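Local structure of alpha-glucosidase ([Eubacterium] rectale, 6PNR) at residues A[458-463]-A[498-503]; A[502-507]-A[535-540]; A[507-512]-A[639-644]. The protein probably hydrolyses alpha-glycosides of sulfoquinovose, the sulfonated sugar of sulfolipids, as a retaining-type glycosidase of glycosyl hydrolase family 31. One frame throughout, in Å; residues are numbered along the deposited sequence.

Contact 1: A[458-463]-A[498-503]; sequences DQSVDF and FDNTRT. With 9VH ([(3~{S},4~{R},5~{R})-4,5-bis(oxidanyl)piperidin-3-yl]methanesulfonic acid), chain C; SO4 (sulfate ion), chain E.
Val461 and Asn500 carry this contact between two loops, the valine through its methyls and the asparagine through its amide. Val461 CG2 presses on the backbone of 498-503, with Asn500 O and Arg502 N each 3.5 Å from it. Val461 CB meets Arg502 CB at 3.7 Å, the two side chains crossing at about a right angle. With Asn500 CG anti to its backbone N (chi1 -169°), the amide is carried toward the 458-463 loop. There ND2 of Asn500 donates to Asp462 OD2 over 2.9 Å. The bond is bent (132° at the hydrogen) and reaches the anti side of OD2, well tilted from the carboxylate plane. Two waters flank the amide: one accepts from Asn500 ND2 at 3.0 Å and donates to Ser460 OG, the other donates to Asp462 OD2 and weakly to Asn500 OD1. An alanine in place of Asn500 would probably leave Asp462 OD2 without its amide donor and the water at Ser460 OG without the N-H it accepts.

In the second shell, Asp467 holds Ser460 OG, Thr464 OG1 bonds Asp462 OD1, and Ser496 OG bonds Asn500 O. Val461 centres an inverse gamma turn. Guanidinium bonds to the carbonyls of Gly492, Gly493 and Phe532 hold the Arg502 side chain, and Arg502 N is bonded to Asn531 OD1. At the start of 458-463, Asp458 lines the inhibitor pocket, its OD1 3.5 Å from C4 of the aza-sugar. Both loops belong to the TIM-barrel domain: 458-463 runs between helices 447-450 and 469-481. The loop 498-503 leads from strand 490-491 into helix 504-514, on which Phe463 packs, while Phe498 rests on helix 147-156.

Contact 2: A[502-507]-A[535-540]; sequences RTKELF and YDDEDT
The carboxylate of Asp537 takes Lys504 NZ on the syn side of OD2, 29° out of its plane, and Thr540 on the anti side. The Asp539 carboxylate offers the same amine the anti lone pair of its own OD2. Both salt bridges, Lys504 NZ to Asp537 OD2 and Lys504 NZ to Asp539 OD2, are 2.8 Å long. At the ring of Phe507, the methyl CG2 of Thr540 comes within 4.0 Å of CD1.

Lys504 CG is anti to the backbone N (chi1 169°), and the extended chain beyond it slides past Thr540 OG1, which lies 3.4 Å from Lys504 CE. Asp537 is the N-cap of helix 538-568: its OD2 also accepts from Thr540 N at 2.9 Å and from Thr540 OG1 at 2.7 Å. Three donors thus grip this one oxygen, and the amine together with the helix start probably stabilises its negative charge. Helix 504-514 has its own cap, Thr503 OG1 accepting from Leu506 N at 3.2 Å. Lys504, in the first turn of that helix, meets the N-cap Asp537 and Asp539 of the first turn of helix 538-568. Asp539 OD2 has a second cationic partner in Arg543, and Phe532 packs on both Lys504 and Thr540.

Contact 3: A[507-512]-A[639-644]; sequences FLRWAE and AELGYT
Leu641 and Gly642 form the corner of a type II beta turn from Glu640 to Tyr643, set against the helical turn that carries Leu508, Arg509 and Glu512. Tyr643 N bonds back to Glu640 O to close the turn, and Gly642 takes a positive phi at which a CB would run into the preceding carbonyl oxygen. The backbones come close at Glu512 and Thr644, whose CA atoms are 6.0 Å apart.

Arg509 grips one oxygen end-on with two nitrogens: NH2 donates to Ala639 O at 2.9 Å, with a C=O...N angle of 162°, and NH1 reaches the same oxygen at 3.3 Å from above the carbonyl plane. Leu641 CD1 lies over one face of the guanidinium, near its rim and 3.5 Å from Arg509 NE. At the edge, Arg509 NH1 makes a 2.7 Å salt bridge to Glu512 OE2. These in-plane partners, Ala639 O and Glu512 OE2, fix the rotation of the group.

Glu512 CG sits between the backbone N and the carbonyl carbon (chi1 81°), which places it 3.3 Å from Thr644 OG1. The carboxylate's other oxygen, OE1, accepts from Gly642 N at 2.9 Å. One carboxylate therefore serves the arginine and the turn together. Thr644 OG1 adds a 2.8 Å bond to Glu512 O, its donor lying 52° out of the carbonyl plane. Leu508 packs its CD1 on Leu641 CD2.

Arg543 and Arg546 of helix 538-568 bind the carbonyls of Leu641 and Gly642. This is a buried interdomain interface, joining a helix of the family 31 TIM-barrel domain to the loop between strands 633-638 and 646-649 of the C-terminal domain.

Helix 504-514 and the loop leading into it serve all three contacts. Along the chain, 498-503 overlaps 502-507 at Arg502 and Thr503, and 502-507 meets 507-512 at Phe507; contacts 2 and 3 then interleave, whereas contact 1 closes before contact 3 opens. The centre of contact 2 lies about 13 Å from that of contact 1 and about 11 Å from that of contact 3; contacts 1 and 3 are about 17 Å apart, centre to centre. Leu506 and Trp510 of the helix pack on the 458-463 loop, and Leu508 meets Thr540. Helix 504-514 thus packs on the loop that carries Asp458, on the start of helix 538-568 and on the C-terminal domain.

Contact 1: A[458-463]-A[498-503]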
loop_
_atom_site.group_PDB
_atom_site.type_symbol
_atom_site.label_atom_id
_atom_site.label_comp_id
_atom_site.label_asym_id
_atom_site.label_seq_id
_atom_site.Cartn_x
_atom_site.Cartn_y
_atom_site.Cartn_z
ATOM N N ASP A 458 -16.678 -7.066 14.576
ATOM C CA ASP A 458 -15.537 -7.522 15.364
ATOM C C ASP A 458 -14.574 -6.366 15.631
ATOM O O ASP A 458 -13.979 -5.828 14.693
ATOM C CB ASP A 458 -14.763 -8.615 14.624
ATOM C CG ASP A 458 -15.592 -9.848 14.302
ATOM O OD1 ASP A 458 -16.747 -9.966 14.765
ATOM O OD2 ASP A 458 -15.038 -10.721 13.588
ATOM N N GLN A 459 -14.385 -6.007 16.897
ATOM C CA GLN A 459 -13.247 -5.186 17.297
ATOM C C GLN A 459 -12.136 -6.088 17.823
ATOM O O GLN A 459 -12.390 -7.197 18.292
ATOM C CB GLN A 459 -13.634 -4.184 18.390
ATOM C CG GLN A 459 -14.275 -2.925 17.866
ATOM C CD GLN A 459 -15.689 -3.192 17.415
ATOM O OE1 GLN A 459 -16.524 -3.616 18.211
ATOM N NE2 GLN A 459 -15.960 -2.977 16.127
ATOM N N SER A 460 -10.897 -5.598 17.752
ATOM C CA SER A 460 -9.844 -6.225 18.534
ATOM C C SER A 460 -10.117 -6.007 20.016
ATOM O O SER A 460 -10.807 -5.061 20.418
ATOM C CB SER A 460 -8.467 -5.665 18.174
ATOM O OG SER A 460 -8.092 -6.018 16.846
ATOM N N VAL A 461 -9.576 -6.903 20.834
ATOM C CA VAL A 461 -9.753 -6.809 22.276
ATOM C C VAL A 461 -8.740 -5.822 22.861
ATOM O O VAL A 461 -7.932 -6.184 23.721
ATOM C CB VAL A 461 -9.643 -8.202 22.929
ATOM C CG1 VAL A 461 -10.857 -9.043 22.568
ATOM C CG2 VAL A 461 -8.340 -8.939 22.489
ATOM N N ASP A 462 -8.810 -4.549 22.459
ATOM C CA ASP A 462 -7.853 -3.577 22.969
ATOM C C ASP A 462 -8.450 -2.172 22.944
ATOM O O ASP A 462 -9.622 -1.967 22.599
ATOM C CB ASP A 462 -6.526 -3.642 22.186
ATOM C CG ASP A 462 -6.695 -3.389 20.698
ATOM O OD1 ASP A 462 -7.500 -2.499 20.328
ATOM O OD2 ASP A 462 -5.986 -4.058 19.892
ATOM N N PHE A 463 -7.623 -1.206 23.356
ATOM C CA PHE A 463 -7.970 0.210 23.439
ATOM C C PHE A 463 -7.433 0.994 22.249
ATOM O O PHE A 463 -7.208 2.206 22.367
ATOM C CB PHE A 463 -7.398 0.847 24.716
ATOM C CG PHE A 463 -8.093 0.465 26.011
ATOM C CD1 PHE A 463 -9.328 0.991 26.340
ATOM C CD2 PHE A 463 -7.458 -0.352 26.935
ATOM C CE1 PHE A 463 -9.945 0.656 27.537
ATOM C CE2 PHE A 463 -8.061 -0.676 28.140
ATOM C CZ PHE A 463 -9.297 -0.175 28.444
ATOM N N PHE A 498 -2.178 -12.650 17.732
ATOM C CA PHE A 498 -0.840 -12.039 17.702
ATOM C C PHE A 498 -0.476 -11.356 19.026
ATOM O O PHE A 498 -0.052 -10.197 19.058
ATOM C CB PHE A 498 -0.743 -11.054 16.530
ATOM C CG PHE A 498 -1.122 -11.660 15.195
ATOM C CD1 PHE A 498 -0.523 -12.831 14.755
ATOM C CD2 PHE A 498 -2.084 -11.069 14.398
ATOM C CE1 PHE A 498 -0.860 -13.397 13.539
ATOM C CE2 PHE A 498 -2.441 -11.636 13.179
ATOM C CZ PHE A 498 -1.829 -12.800 12.748
ATOM N N ASP A 499 -0.685 -12.073 20.132
ATOM C CA ASP A 499 -0.362 -11.625 21.490
ATOM C C ASP A 499 -1.287 -10.533 22.010
ATOM O O ASP A 499 -0.956 -9.842 22.984
ATOM C CB ASP A 499 1.091 -11.150 21.597
ATOM C CG ASP A 499 2.077 -12.216 21.155
ATOM O OD1 ASP A 499 1.897 -13.383 21.576
ATOM O OD2 ASP A 499 2.999 -11.887 20.371
ATOM N N ASN A 500 -2.448 -10.359 21.411
ATOM C CA ASN A 500 -3.409 -9.364 21.879
ATOM C C ASN A 500 -4.563 -10.093 22.559
ATOM O O ASN A 500 -5.373 -10.734 21.885
ATOM C CB ASN A 500 -3.888 -8.523 20.702
ATOM C CG ASN A 500 -4.672 -7.305 21.129
ATOM O OD1 ASN A 500 -4.437 -6.745 22.198
ATOM N ND2 ASN A 500 -5.604 -6.873 20.278
ATOM N N THR A 501 -4.638 -10.009 23.888
ATOM C CA THR A 501 -5.680 -10.692 24.645
ATOM C C THR A 501 -6.414 -9.698 25.525
ATOM O O THR A 501 -5.842 -8.694 25.965
ATOM C CB THR A 501 -5.124 -11.848 25.528
ATOM O OG1 THR A 501 -4.101 -11.349 26.402
ATOM C CG2 THR A 501 -4.550 -12.989 24.663
ATOM N N ARG A 502 -7.696 -9.989 25.757
ATOM C CA ARG A 502 -8.572 -9.090 26.499
ATOM C C ARG A 502 -8.170 -9.028 27.961
ATOM O O ARG A 502 -7.885 -10.057 28.580
ATOM C CB ARG A 502 -10.023 -9.571 26.387
ATOM C CG ARG A 502 -11.038 -8.702 27.122
ATOM C CD ARG A 502 -12.393 -9.429 27.196
ATOM N NE ARG A 502 -12.965 -9.653 25.866
ATOM C CZ ARG A 502 -13.713 -10.709 25.548
ATOM N NH1 ARG A 502 -13.952 -11.649 26.454
ATOM N NH2 ARG A 502 -14.217 -10.839 24.329
ATOM N N THR A 503 -8.177 -7.818 28.524
ATOM C CA THR A 503 -7.918 -7.600 29.945
ATOM C C THR A 503 -9.199 -7.236 30.686
ATOM O O THR A 503 -10.200 -6.831 30.085
ATOM C CB THR A 503 -6.901 -6.481 30.174
ATOM O OG1 THR A 503 -7.486 -5.243 29.771
ATOM C CG2 THR A 503 -5.583 -6.734 29.396
HETATM O O1 9VH C . -16.448 -18.065 14.515
HETATM S S1 9VH C . -17.660 -17.977 13.720
HETATM O O2 9VH C . -17.369 -17.408 12.427
HETATM O O3 9VH C . -18.353 -19.241 13.680
HETATM C C1 9VH C . -18.692 -16.839 14.601
HETATM C C2 9VH C . -18.149 -15.405 14.669
HETATM C C3 9VH C . -18.343 -14.763 13.303
HETATM N N1 9VH C . -18.170 -13.314 13.210
HETATM C C4 9VH C . -18.937 -12.596 14.229
HETATM C C5 9VH C . -18.569 -13.105 15.614
HETATM O O4 9VH C . -19.331 -12.375 16.572
HETATM C C6 9VH C . -18.887 -14.590 15.729
HETATM O O5 9VH C . -18.558 -15.071 17.030
HETATM S S SO4 E . -0.959 -16.181 17.531
HETATM O O1 SO4 E . -2.141 -15.487 17.021
HETATM O O2 SO4 E . -0.181 -16.657 16.388
HETATM O O3 SO4 E . -0.178 -15.241 18.337
HETATM O O4 SO4 E . -1.343 -17.302 18.382
HETATM O O HOH W 1 -6.516 -8.399 17.902
HETATM O O HOH W 2 -7.194 -5.808 26.319
HETATM O O HOH W 3 -3.292 -4.074 20.653
#

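Contact 2: A[502-507]-A[535-540]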
loop_
_atom_site.group_PDB
_atom_site.type_symbol
_atom_site.label_atom_id
_atom_site.label_comp_id
_atom_site.label_asym_id
_atom_site.label_seq_id
_atom_site.Cartn_x
_atom_site.Cartn_y
_atom_site.Cartn_z
ATOM N N ARG A 502 -7.696 -9.989 25.757
ATOM C CA ARG A 502 -8.572 -9.090 26.499
ATOM C C ARG A 502 -8.170 -9.028 27.961
ATOM O O ARG A 502 -7.885 -10.057 28.580
ATOM C CB ARG A 502 -10.023 -9.571 26.387
ATOM C CG ARG A 502 -11.038 -8.702 27.122
ATOM C CD ARG A 502 -12.393 -9.429 27.196
ATOM N NE ARG A 502 -12.965 -9.653 25.866
ATOM C CZ ARG A 502 -13.713 -10.709 25.548
ATOM N NH1 ARG A 502 -13.952 -11.649 26.454
ATOM N NH2 ARG A 502 -14.217 -10.839 24.329
ATOM N N THR A 503 -8.177 -7.818 28.524
ATOM C CA THR A 503 -7.918 -7.600 29.945
ATOM C C THR A 503 -9.199 -7.236 30.686
ATOM O O THR A 503 -10.200 -6.831 30.085
ATOM C CB THR A 503 -6.901 -6.481 30.174
ATOM O OG1 THR A 503 -7.486 -5.243 29.771
ATOM C CG2 THR A 503 -5.583 -6.734 29.396
ATOM N N LYS A 504 -9.142 -7.398 32.015
ATOM C CA LYS A 504 -10.241 -6.996 32.887
ATOM C C LYS A 504 -10.591 -5.527 32.696
ATOM O O LYS A 504 -11.771 -5.166 32.571
ATOM C CB LYS A 504 -9.867 -7.261 34.350
ATOM C CG LYS A 504 -10.828 -6.638 35.378
ATOM C CD LYS A 504 -10.359 -6.959 36.817
ATOM C CE LYS A 504 -11.190 -6.226 37.862
ATOM N NZ LYS A 504 -11.020 -6.820 39.234
ATOM N N GLU A 505 -9.578 -4.659 32.681
ATOM C CA GLU A 505 -9.853 -3.231 32.575
ATOM C C GLU A 505 -10.587 -2.915 31.276
ATOM O O GLU A 505 -11.515 -2.093 31.257
ATOM C CB GLU A 505 -8.543 -2.436 32.663
ATOM C CG GLU A 505 -8.742 -0.912 32.623
ATOM C CD GLU A 505 -7.463 -0.152 32.297
ATOM O OE1 GLU A 505 -6.484 -0.798 31.866
ATOM O OE2 GLU A 505 -7.446 1.089 32.448
ATOM N N LEU A 506 -10.181 -3.557 30.184
ATOM C CA LEU A 506 -10.855 -3.352 28.901
ATOM C C LEU A 506 -12.314 -3.782 28.964
ATOM O O LEU A 506 -13.202 -3.070 28.482
ATOM C CB LEU A 506 -10.139 -4.117 27.794
ATOM C CG LEU A 506 -10.942 -3.945 26.496
ATOM C CD1 LEU A 506 -10.797 -2.509 25.965
ATOM C CD2 LEU A 506 -10.570 -4.965 25.488
ATOM N N PHE A 507 -12.584 -4.959 29.529
ATOM C CA PHE A 507 -13.967 -5.396 29.626
ATOM C C PHE A 507 -14.794 -4.387 30.404
ATOM O O PHE A 507 -15.916 -4.049 29.998
ATOM C CB PHE A 507 -14.066 -6.782 30.278
ATOM C CG PHE A 507 -15.488 -7.232 30.497
ATOM C CD1 PHE A 507 -16.197 -6.828 31.628
ATOM C CD2 PHE A 507 -16.133 -8.016 29.557
ATOM C CE1 PHE A 507 -17.525 -7.203 31.818
ATOM C CE2 PHE A 507 -17.459 -8.399 29.739
ATOM C CZ PHE A 507 -18.153 -7.990 30.874
ATOM N N TYR A 535 -16.878 -13.644 33.982
ATOM C CA TYR A 535 -17.117 -14.655 35.005
ATOM C C TYR A 535 -15.830 -15.253 35.565
ATOM O O TYR A 535 -15.903 -16.164 36.396
ATOM C CB TYR A 535 -18.017 -15.761 34.453
ATOM C CG TYR A 535 -17.626 -16.329 33.098
ATOM C CD1 TYR A 535 -16.586 -17.245 32.977
ATOM C CD2 TYR A 535 -18.330 -15.988 31.952
ATOM C CE1 TYR A 535 -16.232 -17.776 31.742
ATOM C CE2 TYR A 535 -17.983 -16.508 30.713
ATOM C CZ TYR A 535 -16.954 -17.411 30.611
ATOM O OH TYR A 535 -16.625 -17.930 29.378
ATOM N N ASP A 536 -14.666 -14.764 35.134
ATOM C CA ASP A 536 -13.387 -15.189 35.687
ATOM C C ASP A 536 -13.077 -14.529 37.021
ATOM O O ASP A 536 -12.199 -15.012 37.737
ATOM C CB ASP A 536 -12.230 -14.846 34.742
ATOM C CG ASP A 536 -12.183 -15.717 33.487
ATOM O OD1 ASP A 536 -12.876 -16.755 33.416
ATOM O OD2 ASP A 536 -11.434 -15.333 32.559
ATOM N N ASP A 537 -13.741 -13.423 37.359
ATOM C CA ASP A 537 -13.242 -12.521 38.390
ATOM C C ASP A 537 -14.404 -12.035 39.242
ATOM O O ASP A 537 -15.328 -11.418 38.708
ATOM C CB ASP A 537 -12.529 -11.329 37.746
ATOM C CG ASP A 537 -11.889 -10.404 38.770
ATOM O OD1 ASP A 537 -10.905 -10.832 39.418
ATOM O OD2 ASP A 537 -12.343 -9.246 38.900
ATOM N N GLU A 538 -14.350 -12.279 40.563
ATOM C CA GLU A 538 -15.486 -11.905 41.408
ATOM C C GLU A 538 -15.681 -10.392 41.444
ATOM O O GLU A 538 -16.816 -9.911 41.391
ATOM C CB GLU A 538 -15.311 -12.452 42.830
ATOM C CG GLU A 538 -15.379 -13.971 42.932
ATOM C CD GLU A 538 -16.697 -14.543 42.435
ATOM O OE1 GLU A 538 -17.751 -13.933 42.710
ATOM O OE2 GLU A 538 -16.686 -15.609 41.777
ATOM N N ASP A 539 -14.586 -9.625 41.532
ATOM C CA ASP A 539 -14.699 -8.169 41.556
ATOM C C ASP A 539 -15.368 -7.654 40.286
ATOM O O ASP A 539 -16.185 -6.721 40.338
ATOM C CB ASP A 539 -13.317 -7.530 41.737
ATOM C CG ASP A 539 -13.364 -6.003 41.746
ATOM O OD1 ASP A 539 -13.947 -5.430 42.689
ATOM O OD2 ASP A 539 -12.817 -5.372 40.809
ATOM N N THR A 540 -15.060 -8.272 39.146
ATOM C CA THR A 540 -15.688 -7.878 37.888
ATOM C C THR A 540 -17.181 -8.171 37.897
ATOM O O THR A 540 -17.982 -7.355 37.422
ATOM C CB THR A 540 -15.012 -8.588 36.710
ATOM O OG1 THR A 540 -13.614 -8.268 36.695
ATOM C CG2 THR A 540 -15.616 -8.130 35.386
#

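Contact 3: A[507-512]-A[639-644]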
loop_
_atom_site.group_PDB
_atom_site.type_symbol
_atom_site.label_atom_id
_atom_site.label_comp_id
_atom_site.label_asym_id
_atom_site.label_seq_id
_atom_site.Cartn_x
_atom_site.Cartn_y
_atom_site.Cartn_z
ATOM N N PHE A 507 -12.584 -4.959 29.529
ATOM C CA PHE A 507 -13.967 -5.396 29.626
ATOM C C PHE A 507 -14.794 -4.387 30.404
ATOM O O PHE A 507 -15.916 -4.049 29.998
ATOM C CB PHE A 507 -14.066 -6.782 30.278
ATOM C CG PHE A 507 -15.488 -7.232 30.497
ATOM C CD1 PHE A 507 -16.197 -6.828 31.628
ATOM C CD2 PHE A 507 -16.133 -8.016 29.557
ATOM C CE1 PHE A 507 -17.525 -7.203 31.818
ATOM C CE2 PHE A 507 -17.459 -8.399 29.739
ATOM C CZ PHE A 507 -18.153 -7.990 30.874
ATOM N N LEU A 508 -14.257 -3.891 31.526
ATOM C CA LEU A 508 -15.030 -2.993 32.376
ATOM C C LEU A 508 -15.237 -1.628 31.723
ATOM O O LEU A 508 -16.333 -1.062 31.809
ATOM C CB LEU A 508 -14.352 -2.849 33.738
ATOM C CG LEU A 508 -14.455 -4.112 34.600
ATOM C CD1 LEU A 508 -13.554 -3.988 35.815
ATOM C CD2 LEU A 508 -15.903 -4.362 35.006
ATOM N N ARG A 509 -14.201 -1.075 31.082
ATOM C CA ARG A 509 -14.374 0.175 30.340
ATOM C C ARG A 509 -15.391 0.014 29.216
ATOM O O ARG A 509 -16.150 0.945 28.926
ATOM C CB ARG A 509 -13.042 0.663 29.756
ATOM C CG ARG A 509 -12.095 1.310 30.764
ATOM C CD ARG A 509 -12.723 2.562 31.408
ATOM N NE ARG A 509 -11.724 3.239 32.233
ATOM C CZ ARG A 509 -11.981 4.169 33.147
ATOM N NH1 ARG A 509 -13.227 4.562 33.384
ATOM N NH2 ARG A 509 -10.973 4.706 33.832
ATOM N N TRP A 510 -15.395 -1.143 28.542
ATOM C CA TRP A 510 -16.385 -1.366 27.487
ATOM C C TRP A 510 -17.793 -1.472 28.061
ATOM O O TRP A 510 -18.748 -0.941 27.482
ATOM C CB TRP A 510 -16.036 -2.632 26.696
ATOM C CG TRP A 510 -16.314 -2.566 25.188
ATOM C CD1 TRP A 510 -17.511 -2.328 24.571
ATOM C CD2 TRP A 510 -15.362 -2.810 24.137
ATOM N NE1 TRP A 510 -17.355 -2.382 23.195
ATOM C CE2 TRP A 510 -16.047 -2.685 22.909
ATOM C CE3 TRP A 510 -13.987 -3.097 24.121
ATOM C CZ2 TRP A 510 -15.406 -2.832 21.677
ATOM C CZ3 TRP A 510 -13.349 -3.248 22.896
ATOM C CH2 TRP A 510 -14.063 -3.115 21.689
ATOM N N ALA A 511 -17.948 -2.159 29.194
ATOM C CA ALA A 511 -19.280 -2.318 29.769
ATOM C C ALA A 511 -19.860 -0.981 30.243
ATOM O O ALA A 511 -21.074 -0.755 30.145
ATOM C CB ALA A 511 -19.227 -3.334 30.906
ATOM N N GLU A 512 -19.014 -0.080 30.755
ATOM C CA GLU A 512 -19.517 1.193 31.271
ATOM C C GLU A 512 -19.900 2.157 30.150
ATOM O O GLU A 512 -20.635 3.124 30.402
ATOM C CB GLU A 512 -18.488 1.841 32.215
ATOM C CG GLU A 512 -17.357 2.609 31.543
ATOM C CD GLU A 512 -16.263 3.045 32.524
ATOM O OE1 GLU A 512 -15.944 2.273 33.455
ATOM O OE2 GLU A 512 -15.720 4.159 32.363
ATOM N N ALA A 639 -12.821 10.080 36.575
ATOM C CA ALA A 639 -13.372 9.036 35.718
ATOM C C ALA A 639 -12.727 7.698 36.076
ATOM O O ALA A 639 -12.134 7.014 35.243
ATOM C CB ALA A 639 -13.168 9.395 34.248
ATOM N N GLU A 640 -12.826 7.318 37.347
ATOM C CA GLU A 640 -12.347 6.015 37.763
ATOM C C GLU A 640 -13.195 4.920 37.113
ATOM O O GLU A 640 -14.284 5.166 36.578
ATOM C CB GLU A 640 -12.370 5.884 39.290
ATOM C CG GLU A 640 -11.643 7.003 40.053
ATOM C CD GLU A 640 -10.112 6.917 39.991
ATOM O OE1 GLU A 640 -9.547 5.892 39.533
ATOM O OE2 GLU A 640 -9.463 7.898 40.418
ATOM N N LEU A 641 -12.667 3.697 37.161
ATOM C CA LEU A 641 -13.345 2.534 36.609
ATOM C C LEU A 641 -14.749 2.427 37.180
ATOM O O LEU A 641 -14.930 2.394 38.400
ATOM C CB LEU A 641 -12.527 1.284 36.927
ATOM C CG LEU A 641 -12.441 0.166 35.893
ATOM C CD1 LEU A 641 -12.400 0.712 34.483
ATOM C CD2 LEU A 641 -11.205 -0.662 36.169
ATOM N N GLY A 642 -15.746 2.418 36.295
ATOM C CA GLY A 642 -17.140 2.380 36.700
ATOM C C GLY A 642 -17.846 3.720 36.675
ATOM O O GLY A 642 -19.060 3.767 36.900
ATOM N N TYR A 643 -17.139 4.804 36.391
ATOM C CA TYR A 643 -17.711 6.145 36.456
ATOM C C TYR A 643 -17.563 6.811 35.093
ATOM O O TYR A 643 -16.770 7.742 34.916
ATOM C CB TYR A 643 -17.049 6.938 37.588
ATOM C CG TYR A 643 -17.348 6.297 38.924
ATOM C CD1 TYR A 643 -18.490 6.639 39.646
ATOM C CD2 TYR A 643 -16.521 5.307 39.443
ATOM C CE1 TYR A 643 -18.781 6.029 40.858
ATOM C CE2 TYR A 643 -16.809 4.697 40.654
ATOM C CZ TYR A 643 -17.938 5.062 41.355
ATOM O OH TYR A 643 -18.221 4.456 42.560
ATOM N N THR A 644 -18.346 6.324 34.132
ATOM C CA THR A 644 -18.325 6.854 32.775
ATOM C C THR A 644 -18.444 8.378 32.797
ATOM O O THR A 644 -19.261 8.920 33.548
ATOM C CB THR A 644 -19.497 6.276 31.971
ATOM O OG1 THR A 644 -19.640 4.886 32.270
ATOM C CG2 THR A 644 -19.281 6.463 30.474
#